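Local coordinates for protein Cbm77-rfpl (Ruminococcus flavefaciens, PDB 5FU5) that probably binds plant cell-wall polysaccharide, likely pectin, as a family 77 carbohydrate-binding module of the bacterial cellulosome, at residues A[42-48]-A[106-110]; A[58-64]-A[113-117]; A[33-37]-A[65-69]; A[70-75]-A[84-89]. One frame throughout, in Å; residues are numbered along the deposited sequence.

Contact 1: residues A[42-48]-A[106-110]; sequences LTQCLKM and CNLFY
Neighbouring strands inside an antiparallel sheet are joined here by three main-chain hydrogen bonds, and two waters extend the pairing of 42-48 with 106-110. The short strands 45-47 and 107-110 run at 151° with axes 4.4 Å apart. Cys106, nearly fully extended, accepts Met48 N on its O at 3.0 Å; water 2 bridges Cys106 N and Met48 O, and Cys106 SG lies 3.9 Å from CG of Met48 (m, m). Asn107 forms a non-hydrogen-bonded pair with Lys47, CA to CA 4.8 Å, their side chains on one face of the sheet; its CB meets Cys45 SG at 3.6 Å, while its ND2 turns to Glu70. Leu108 is the hydrogen-bonded partner of Leu46, both side chains on the other face: Leu46 N to Leu108 O is 2.8 Å and Leu108 N to Leu46 O is 2.9 Å. Over one face of the Phe109 ring (m rotamer, phi/psi -111/-24) stands CB of Cys45 (p), 3.5 Å from the centroid and 11° off the normal, a CH-pi contact; Leu42 CB reaches Phe109 CD2 at 3.9 Å. Water 1 donates to both Gln44 O and Phe109 O, spanning the point where the strands part. Tyr110 (t) places CB 3.8 Å from Leu42 CD1. Phe109 and Tyr110 together face Val67 of strand 62-68 in a classic beta bulge. Strand 107-116 lies between strands 40-47 and 62-68, with strand 4-11 touching Tyr110 and Leu42.

Contact 2: residues A[58-64]-A[113-117]; sequences APSAGKL and YAALE
Segments 58-64 and 113-117 meet as nearly ideal antiparallel strands: 62-64 and 113-116 run at 176°, axes 4.7 Å apart. Gly62 with Ala115 (CA to CA 4.4 Å) and Leu64 with Tyr113 (4.5 Å) are non-hydrogen-bonded pairs. Between them Lys63 and Ala114 form a hydrogen-bonded pair, with Lys63 N to Ala114 O at 2.9 Å and Ala114 N to Lys63 O at 2.8 Å; further on, Leu116 N donates to Ala61 O at 2.8 Å. Gly62, at phi/psi 170/-153, brings its CA to 3.1 Å from Ala114 O, where a CB would clash. The loop 59-61, which connects strands 53-58 and 62-68 of the antiparallel sheet, is tied to strand 107-116 by side-chain-to-main-chain hydrogen bonds. The ring of Tyr113 (t rotamer) reaches this loop, and its OH donates to Ser60 O at 2.7 Å. Around the ring, Ala58 CB packs 3.5 Å from Tyr113 CZ, Pro59 CD lies 4.2 Å from Tyr113 CE2, and Leu64 CB lies 4.0 Å from Tyr113 CD1. Ser60, in the p rotamer, donates from OG to Leu116 O at 2.6 Å; Leu116 probably begins the vector-derived histidine tail. Pro59 CG touches Ala115 CB at 4.1 Å.

Contact 3: residues A[33-37]-A[65-69]; sequences GTATY and TLVFA
Packing without a single direct hydrogen bond is the theme where 33-37 passes 65-69: the strand axes of 35-37 and 65-68 stay 7.4 Å apart at 137°, too far for backbone pairing. Val67, Tyr37 and Ala35 do most of the work. Val67, in the t rotamer on an extended backbone, points its CG2 squarely at the Tyr37 ring, 3.8 Å from the centroid and 10° off the normal, a CH-pi contact. Tyr37 (t, chi2 67°) lies flat over it and carries its OH on to Thr65 CG2 at 4.0 Å. Ala35 CB sits 4.2 Å from Val67 CG1 and 3.7 Å from Phe68 O; its CA is 4.7 Å from that of Ala69. Beyond it, water 3 donates to Thr34 O (2.8 Å) and Ala69 O (2.9 Å), and Ala69 CB touches Thr34 O at 3.5 Å. Strand 35-37, paired with strand 40-47, thus crosses the Val67 side of strand 62-68 by side-chain packing; Tyr37 also meets the Tyr110 ring and Ile88, and Ala35 touches Phe109 of strand 107-116.

Contact 4: residues A[70-75]-A[84-89]; sequences EAAATA and ASNGII
Two main-chain hydrogen bonds join 70-75 to 84-89: Ala84 N donates to Ala73 O at 2.7 Å and Gly87 N to Ala71 O at 2.8 Å. Each segment contributes a turn, and the two dock chiefly through these main-chain bonds, with small apolar side chains filling in. Glu70 to Ala73 is a type I turn, with Ala73 N to Glu70 O at 3.2 Å. Ser85 to Ile88 is a type I' turn closed in both directions, Ser85 N to Ile88 O at 2.9 Å and Ile88 N to Ser85 O at 3.0 Å, the signature of a two-residue hairpin turn. Its central residues, Asn86 (51/41) and Gly87 (86/1), both have positive phi, as in the Asn-Gly pairs well known from such turns. Gly87 CA also approaches Glu70 O at 3.3 Å in a CA-H...O contact, and the CA atoms of Ala71 and Gly87 come within 3.8 Å. Apolar contacts follow: Ala73 CB to Ala84 CB at 4.1 Å, and Ile89 (m, t) extending CD1 to 4.2 Å from Ala75 CB. Glu70 hydrogen-bonds Asn107 and Thr74 hydrogen-bonds Asp104. Main-chain hydrogen bonds of Gly87 with Phe68 and Ile89 with Leu66 set 84-89 beside strand 62-68, whose Phe68 packs against Ala73 and Ile89; strand 80-83 supplies Val82 beside Ile89.

Strands 107-116 and 62-68 tie the four contacts into one curled antiparallel sheet. Contact 2 joins these two strands directly. Contact 1 is at the start of 107-116 and contact 3 at the end of 62-68, both at the other end of the pair, their centres about 22 and 21 Å from that of contact 2 and across the chain's centre. Contacts 1 and 3 have centres about 7 Å apart, linked by Phe109 N to Val67 O at 2.7 Å; contacts 3 and 4, about 8 Å between centres. Along the chain contacts 1, 2 and 3 cross one another, whereas contact 4 opens after contact 3 closes and nests inside the loops closed by contacts 1 and 2. Such interleaving is consistent with one compact unit.

Contact 1: residues A[42-48]-A[106-110]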
# COMPACT_ATOMS: atom_id res chain seq x y z
N LEU A 42 6.95 12.07 2.58
CA LEU A 42 6.46 11.18 3.59
C LEU A 42 7.61 10.58 4.37
O LEU A 42 8.66 10.25 3.80
CB LEU A 42 5.59 10.09 2.93
CG LEU A 42 4.40 10.62 2.12
CD1 LEU A 42 3.77 9.51 1.31
CD2 LEU A 42 3.36 11.26 3.02
N THR A 43 7.45 10.45 5.68
CA THR A 43 8.59 10.13 6.58
C THR A 43 8.41 8.95 7.51
O THR A 43 9.42 8.44 8.04
CB THR A 43 8.91 11.36 7.47
OG1 THR A 43 7.73 11.74 8.18
CG2 THR A 43 9.42 12.53 6.56
N GLN A 44 7.16 8.53 7.78
CA GLN A 44 6.90 7.40 8.66
C GLN A 44 6.31 6.29 7.82
O GLN A 44 5.29 6.47 7.15
CB GLN A 44 5.96 7.76 9.81
CG GLN A 44 5.63 6.59 10.70
CD GLN A 44 4.75 7.00 11.84
OE1 GLN A 44 3.54 7.30 11.64
NE2 GLN A 44 5.30 7.01 13.00
N CYS A 45 6.97 5.11 7.86
CA CYS A 45 6.54 3.97 7.05
C CYS A 45 6.07 2.81 7.90
O CYS A 45 6.36 2.74 9.09
CB CYS A 45 7.72 3.54 6.20
SG CYS A 45 9.19 3.01 7.11
N LEU A 46 5.40 1.87 7.21
CA LEU A 46 5.19 0.52 7.70
C LEU A 46 6.38 -0.32 7.16
O LEU A 46 6.61 -0.35 5.94
CB LEU A 46 3.87 -0.02 7.20
CG LEU A 46 3.42 -1.36 7.78
CD1 LEU A 46 2.86 -1.11 9.18
CD2 LEU A 46 2.39 -2.01 6.86
N LYS A 47 7.13 -0.89 8.08
CA LYS A 47 8.24 -1.79 7.70
C LYS A 47 7.62 -3.05 7.11
O LYS A 47 6.66 -3.59 7.65
CB LYS A 47 9.10 -2.11 8.91
CG LYS A 47 9.78 -0.88 9.55
CD LYS A 47 10.70 -1.23 10.72
CE LYS A 47 9.95 -1.71 11.93
NZ LYS A 47 10.80 -1.91 13.14
N MET A 48 8.16 -3.52 5.97
CA MET A 48 7.67 -4.78 5.41
C MET A 48 8.44 -5.92 6.04
O MET A 48 9.54 -6.23 5.62
CB MET A 48 7.72 -4.79 3.89
CG MET A 48 6.98 -3.64 3.26
SD MET A 48 5.18 -3.77 3.20
CE MET A 48 4.65 -4.28 4.80
N CYS A 106 11.73 -3.86 2.33
CA CYS A 106 11.42 -2.49 1.88
C CYS A 106 10.40 -1.87 2.85
O CYS A 106 10.01 -2.48 3.85
CB CYS A 106 10.88 -2.43 0.45
SG CYS A 106 9.42 -3.45 0.20
N ASN A 107 10.02 -0.63 2.54
CA ASN A 107 9.32 0.22 3.53
C ASN A 107 8.22 1.04 2.85
O ASN A 107 8.48 1.77 1.91
CB ASN A 107 10.36 1.10 4.24
CG ASN A 107 11.33 0.27 5.04
OD1 ASN A 107 10.96 -0.32 6.06
ND2 ASN A 107 12.53 0.11 4.52
N LEU A 108 6.99 0.83 3.33
CA LEU A 108 5.76 1.30 2.71
C LEU A 108 5.28 2.65 3.32
O LEU A 108 5.09 2.72 4.54
CB LEU A 108 4.68 0.24 2.87
CG LEU A 108 3.28 0.54 2.29
CD1 LEU A 108 3.34 0.76 0.78
CD2 LEU A 108 2.28 -0.51 2.68
N PHE A 109 5.06 3.64 2.47
CA PHE A 109 4.69 5.00 2.95
C PHE A 109 3.28 5.47 2.66
O PHE A 109 2.73 6.34 3.37
CB PHE A 109 5.70 6.02 2.43
CG PHE A 109 7.07 5.91 3.03
CD1 PHE A 109 7.96 4.92 2.64
CD2 PHE A 109 7.54 6.82 3.96
CE1 PHE A 109 9.21 4.81 3.20
CE2 PHE A 109 8.80 6.74 4.48
CZ PHE A 109 9.65 5.74 4.12
N TYR A 110 2.64 4.93 1.64
CA TYR A 110 1.33 5.40 1.19
C TYR A 110 0.65 4.29 0.42
O TYR A 110 1.32 3.53 -0.29
CB TYR A 110 1.51 6.65 0.29
CG TYR A 110 0.21 7.40 -0.05
CD1 TYR A 110 -0.40 8.25 0.85
CD2 TYR A 110 -0.38 7.23 -1.31
CE1 TYR A 110 -1.56 8.91 0.49
CE2 TYR A 110 -1.54 7.86 -1.67
CZ TYR A 110 -2.12 8.70 -0.80
OH TYR A 110 -3.29 9.31 -1.23
O HOH W 1 4.26 7.80 5.11
O HOH W 2 11.81 -4.80 5.24

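Contact 2: residues A[58-64]-A[113-117]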
# COMPACT_ATOMS: atom_id res chain seq x y z
N ALA A 58 -12.04 -5.01 -1.38
CA ALA A 58 -12.32 -4.15 -2.51
C ALA A 58 -13.81 -4.19 -2.75
O ALA A 58 -14.35 -5.26 -2.99
CB ALA A 58 -11.57 -4.60 -3.77
N PRO A 59 -14.49 -3.02 -2.73
CA PRO A 59 -15.93 -3.04 -2.98
C PRO A 59 -16.34 -3.22 -4.45
O PRO A 59 -17.50 -3.55 -4.75
CB PRO A 59 -16.37 -1.67 -2.48
CG PRO A 59 -15.20 -0.81 -2.58
CD PRO A 59 -14.01 -1.68 -2.38
N SER A 60 -15.36 -2.99 -5.35
CA SER A 60 -15.47 -3.23 -6.75
C SER A 60 -14.07 -3.39 -7.32
O SER A 60 -13.09 -3.11 -6.63
CB SER A 60 -16.23 -2.10 -7.44
OG SER A 60 -15.60 -0.85 -7.20
N ALA A 61 -13.99 -3.84 -8.59
CA ALA A 61 -12.69 -3.98 -9.23
C ALA A 61 -12.05 -2.59 -9.38
O ALA A 61 -12.73 -1.55 -9.39
CB ALA A 61 -12.82 -4.64 -10.58
N GLY A 62 -10.75 -2.57 -9.51
CA GLY A 62 -10.00 -1.34 -9.48
C GLY A 62 -8.52 -1.54 -9.39
O GLY A 62 -8.00 -2.55 -9.84
N LYS A 63 -7.82 -0.57 -8.82
CA LYS A 63 -6.38 -0.51 -8.86
C LYS A 63 -5.83 -0.18 -7.50
O LYS A 63 -6.24 0.82 -6.90
CB LYS A 63 -5.89 0.51 -9.88
CG LYS A 63 -4.36 0.58 -10.00
CD LYS A 63 -3.85 1.54 -11.05
CE LYS A 63 -4.07 2.97 -10.70
NZ LYS A 63 -3.47 3.84 -11.76
N LEU A 64 -4.90 -0.98 -7.03
CA LEU A 64 -4.13 -0.72 -5.84
C LEU A 64 -2.80 -0.05 -6.18
O LEU A 64 -2.08 -0.53 -7.06
CB LEU A 64 -3.90 -2.03 -5.08
CG LEU A 64 -3.01 -1.95 -3.82
CD1 LEU A 64 -3.73 -1.27 -2.64
CD2 LEU A 64 -2.57 -3.35 -3.41
N TYR A 113 -6.49 2.56 -2.91
CA TYR A 113 -7.28 1.63 -3.70
C TYR A 113 -8.33 2.46 -4.42
O TYR A 113 -9.16 3.09 -3.77
CB TYR A 113 -7.94 0.51 -2.87
CG TYR A 113 -8.62 -0.46 -3.77
CD1 TYR A 113 -7.85 -1.29 -4.61
CD2 TYR A 113 -10.00 -0.49 -3.92
CE1 TYR A 113 -8.45 -2.14 -5.52
CE2 TYR A 113 -10.61 -1.34 -4.85
CZ TYR A 113 -9.80 -2.20 -5.62
OH TYR A 113 -10.36 -3.04 -6.55
N ALA A 114 -8.27 2.45 -5.75
CA ALA A 114 -9.22 3.18 -6.63
C ALA A 114 -10.22 2.18 -7.14
O ALA A 114 -9.87 1.37 -7.99
CB ALA A 114 -8.48 3.85 -7.76
N ALA A 115 -11.44 2.26 -6.66
CA ALA A 115 -12.51 1.33 -6.96
C ALA A 115 -13.36 1.89 -8.08
O ALA A 115 -13.82 3.04 -7.99
CB ALA A 115 -13.36 1.07 -5.74
N LEU A 116 -13.63 1.09 -9.10
CA LEU A 116 -14.46 1.51 -10.23
C LEU A 116 -15.93 1.55 -9.90
O LEU A 116 -16.42 0.81 -9.06
CB LEU A 116 -14.27 0.48 -11.38
CG LEU A 116 -12.88 0.43 -12.02
CD1 LEU A 116 -12.74 -0.75 -13.00
CD2 LEU A 116 -12.56 1.72 -12.74
N GLU A 117 -16.65 2.49 -10.52
CA GLU A 117 -18.08 2.53 -10.41
C GLU A 117 -18.71 1.33 -11.12
O GLU A 117 -18.63 1.24 -12.32
CB GLU A 117 -18.56 3.90 -10.99
CG GLU A 117 -20.04 4.19 -10.88
CD GLU A 117 -20.61 3.95 -9.51
OE1 GLU A 117 -20.25 4.70 -8.59
OE2 GLU A 117 -21.41 3.00 -9.37

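Contact 3: residues A[33-37]-A[65-69]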
# COMPACT_ATOMS: atom_id res chain seq x y z
N GLY A 33 14.26 6.41 5.84
CA GLY A 33 14.27 7.39 4.76
C GLY A 33 12.90 7.95 4.49
O GLY A 33 12.03 7.90 5.34
N THR A 34 12.76 8.52 3.30
CA THR A 34 11.55 9.16 2.88
C THR A 34 11.02 8.62 1.57
O THR A 34 11.74 7.95 0.82
CB THR A 34 11.77 10.68 2.72
OG1 THR A 34 12.68 11.00 1.66
CG2 THR A 34 12.23 11.30 4.03
N ALA A 35 9.76 8.93 1.29
CA ALA A 35 9.20 8.76 -0.05
C ALA A 35 8.57 10.05 -0.47
O ALA A 35 7.97 10.75 0.35
CB ALA A 35 8.19 7.65 -0.09
N THR A 36 8.74 10.41 -1.74
CA THR A 36 8.25 11.65 -2.31
C THR A 36 7.17 11.22 -3.30
O THR A 36 7.42 10.43 -4.23
CB THR A 36 9.40 12.37 -3.03
OG1 THR A 36 10.49 12.61 -2.11
CG2 THR A 36 8.92 13.71 -3.57
N TYR A 37 5.95 11.68 -3.08
CA TYR A 37 4.80 11.25 -3.87
C TYR A 37 3.78 12.36 -4.03
O TYR A 37 3.29 12.91 -3.03
CB TYR A 37 4.12 10.08 -3.21
CG TYR A 37 2.97 9.51 -4.01
CD1 TYR A 37 3.21 8.88 -5.24
CD2 TYR A 37 1.66 9.59 -3.56
CE1 TYR A 37 2.17 8.35 -5.98
CE2 TYR A 37 0.62 9.08 -4.32
CZ TYR A 37 0.89 8.44 -5.52
OH TYR A 37 -0.11 7.90 -6.28
N THR A 65 -2.47 1.05 -5.48
CA THR A 65 -1.19 1.70 -5.57
C THR A 65 -0.50 1.71 -4.24
O THR A 65 -1.09 2.03 -3.21
CB THR A 65 -1.36 3.18 -6.06
OG1 THR A 65 -1.98 3.22 -7.33
CG2 THR A 65 -0.06 3.94 -6.12
N LEU A 66 0.77 1.30 -4.23
CA LEU A 66 1.62 1.18 -3.03
C LEU A 66 2.88 1.97 -3.27
O LEU A 66 3.53 1.78 -4.30
CB LEU A 66 1.99 -0.27 -2.70
CG LEU A 66 0.83 -1.21 -2.51
CD1 LEU A 66 1.41 -2.62 -2.38
CD2 LEU A 66 0.00 -0.84 -1.30
N VAL A 67 3.23 2.88 -2.36
CA VAL A 67 4.38 3.79 -2.56
C VAL A 67 5.43 3.52 -1.48
O VAL A 67 5.10 3.58 -0.26
CB VAL A 67 3.94 5.27 -2.48
CG1 VAL A 67 5.13 6.21 -2.66
CG2 VAL A 67 2.79 5.56 -3.45
N PHE A 68 6.65 3.17 -1.91
CA PHE A 68 7.77 2.82 -1.06
C PHE A 68 8.92 3.85 -1.14
O PHE A 68 8.97 4.67 -2.08
CB PHE A 68 8.31 1.44 -1.46
CG PHE A 68 7.29 0.35 -1.41
CD1 PHE A 68 6.39 0.16 -2.47
CD2 PHE A 68 7.22 -0.52 -0.30
CE1 PHE A 68 5.48 -0.88 -2.45
CE2 PHE A 68 6.31 -1.57 -0.29
CZ PHE A 68 5.44 -1.74 -1.35
N ALA A 69 9.87 3.77 -0.20
CA ALA A 69 11.14 4.51 -0.33
C ALA A 69 12.02 3.98 -1.47
O ALA A 69 12.74 4.74 -2.13
CB ALA A 69 11.92 4.48 0.97
O HOH W 3 12.78 7.58 -1.76

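Contact 4: residues A[70-75]-A[84-89]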
# COMPACT_ATOMS: atom_id res chain seq x y z
N GLU A 70 11.97 2.66 -1.64
CA GLU A 70 12.91 1.93 -2.50
C GLU A 70 12.37 1.88 -3.95
O GLU A 70 11.25 1.43 -4.18
CB GLU A 70 13.08 0.51 -1.93
CG GLU A 70 13.74 0.45 -0.54
CD GLU A 70 12.79 0.64 0.65
OE1 GLU A 70 11.58 0.73 0.47
OE2 GLU A 70 13.30 0.68 1.79
N ALA A 71 13.21 2.26 -4.92
CA ALA A 71 12.79 2.30 -6.32
C ALA A 71 12.25 0.94 -6.82
O ALA A 71 11.27 0.90 -7.56
CB ALA A 71 13.95 2.76 -7.20
N ALA A 72 12.94 -0.13 -6.44
CA ALA A 72 12.57 -1.52 -6.80
C ALA A 72 12.01 -2.35 -5.65
O ALA A 72 12.21 -3.56 -5.56
CB ALA A 72 13.74 -2.26 -7.44
N ALA A 73 11.23 -1.71 -4.80
CA ALA A 73 10.49 -2.36 -3.73
C ALA A 73 9.61 -3.49 -4.27
O ALA A 73 9.20 -3.51 -5.45
CB ALA A 73 9.62 -1.34 -3.04
N THR A 74 9.29 -4.42 -3.38
CA THR A 74 8.46 -5.56 -3.72
C THR A 74 7.43 -5.78 -2.64
O THR A 74 7.53 -5.31 -1.51
CB THR A 74 9.30 -6.85 -3.82
OG1 THR A 74 9.95 -7.06 -2.58
CG2 THR A 74 10.33 -6.74 -4.96
N ALA A 75 6.40 -6.51 -3.00
CA ALA A 75 5.40 -7.01 -2.04
C ALA A 75 4.68 -8.22 -2.62
O ALA A 75 4.76 -8.47 -3.83
CB ALA A 75 4.36 -5.94 -1.70
N ALA A 84 7.92 -2.90 -7.79
CA ALA A 84 7.73 -1.48 -8.07
C ALA A 84 8.51 -0.99 -9.28
O ALA A 84 9.57 -1.57 -9.64
CB ALA A 84 8.19 -0.65 -6.85
N SER A 85 8.01 0.11 -9.85
CA SER A 85 8.73 0.91 -10.83
C SER A 85 8.85 2.31 -10.22
O SER A 85 7.83 2.93 -9.83
CB SER A 85 7.96 0.97 -12.15
OG SER A 85 8.09 -0.25 -12.85
N ASN A 86 10.08 2.77 -10.03
CA ASN A 86 10.32 4.08 -9.38
C ASN A 86 9.60 4.24 -8.07
O ASN A 86 9.04 5.28 -7.77
CB ASN A 86 9.99 5.24 -10.33
CG ASN A 86 10.69 5.09 -11.65
OD1 ASN A 86 11.88 4.73 -11.69
ND2 ASN A 86 9.98 5.32 -12.73
N GLY A 87 9.60 3.17 -7.30
CA GLY A 87 9.09 3.18 -5.94
C GLY A 87 7.59 2.94 -5.83
O GLY A 87 7.06 2.87 -4.70
N ILE A 88 6.90 2.71 -6.95
CA ILE A 88 5.45 2.58 -6.97
C ILE A 88 5.06 1.19 -7.51
O ILE A 88 5.43 0.83 -8.64
CB ILE A 88 4.80 3.70 -7.82
CG1 ILE A 88 5.11 5.09 -7.22
CG2 ILE A 88 3.32 3.48 -7.91
CD1 ILE A 88 4.71 6.25 -8.09
N ILE A 89 4.29 0.42 -6.71
CA ILE A 89 3.64 -0.78 -7.17
C ILE A 89 2.21 -0.46 -7.54
O ILE A 89 1.51 0.21 -6.77
CB ILE A 89 3.66 -1.88 -6.11
CG1 ILE A 89 5.12 -2.31 -5.89
CG2 ILE A 89 2.72 -3.02 -6.47
CD1 ILE A 89 5.33 -3.42 -4.89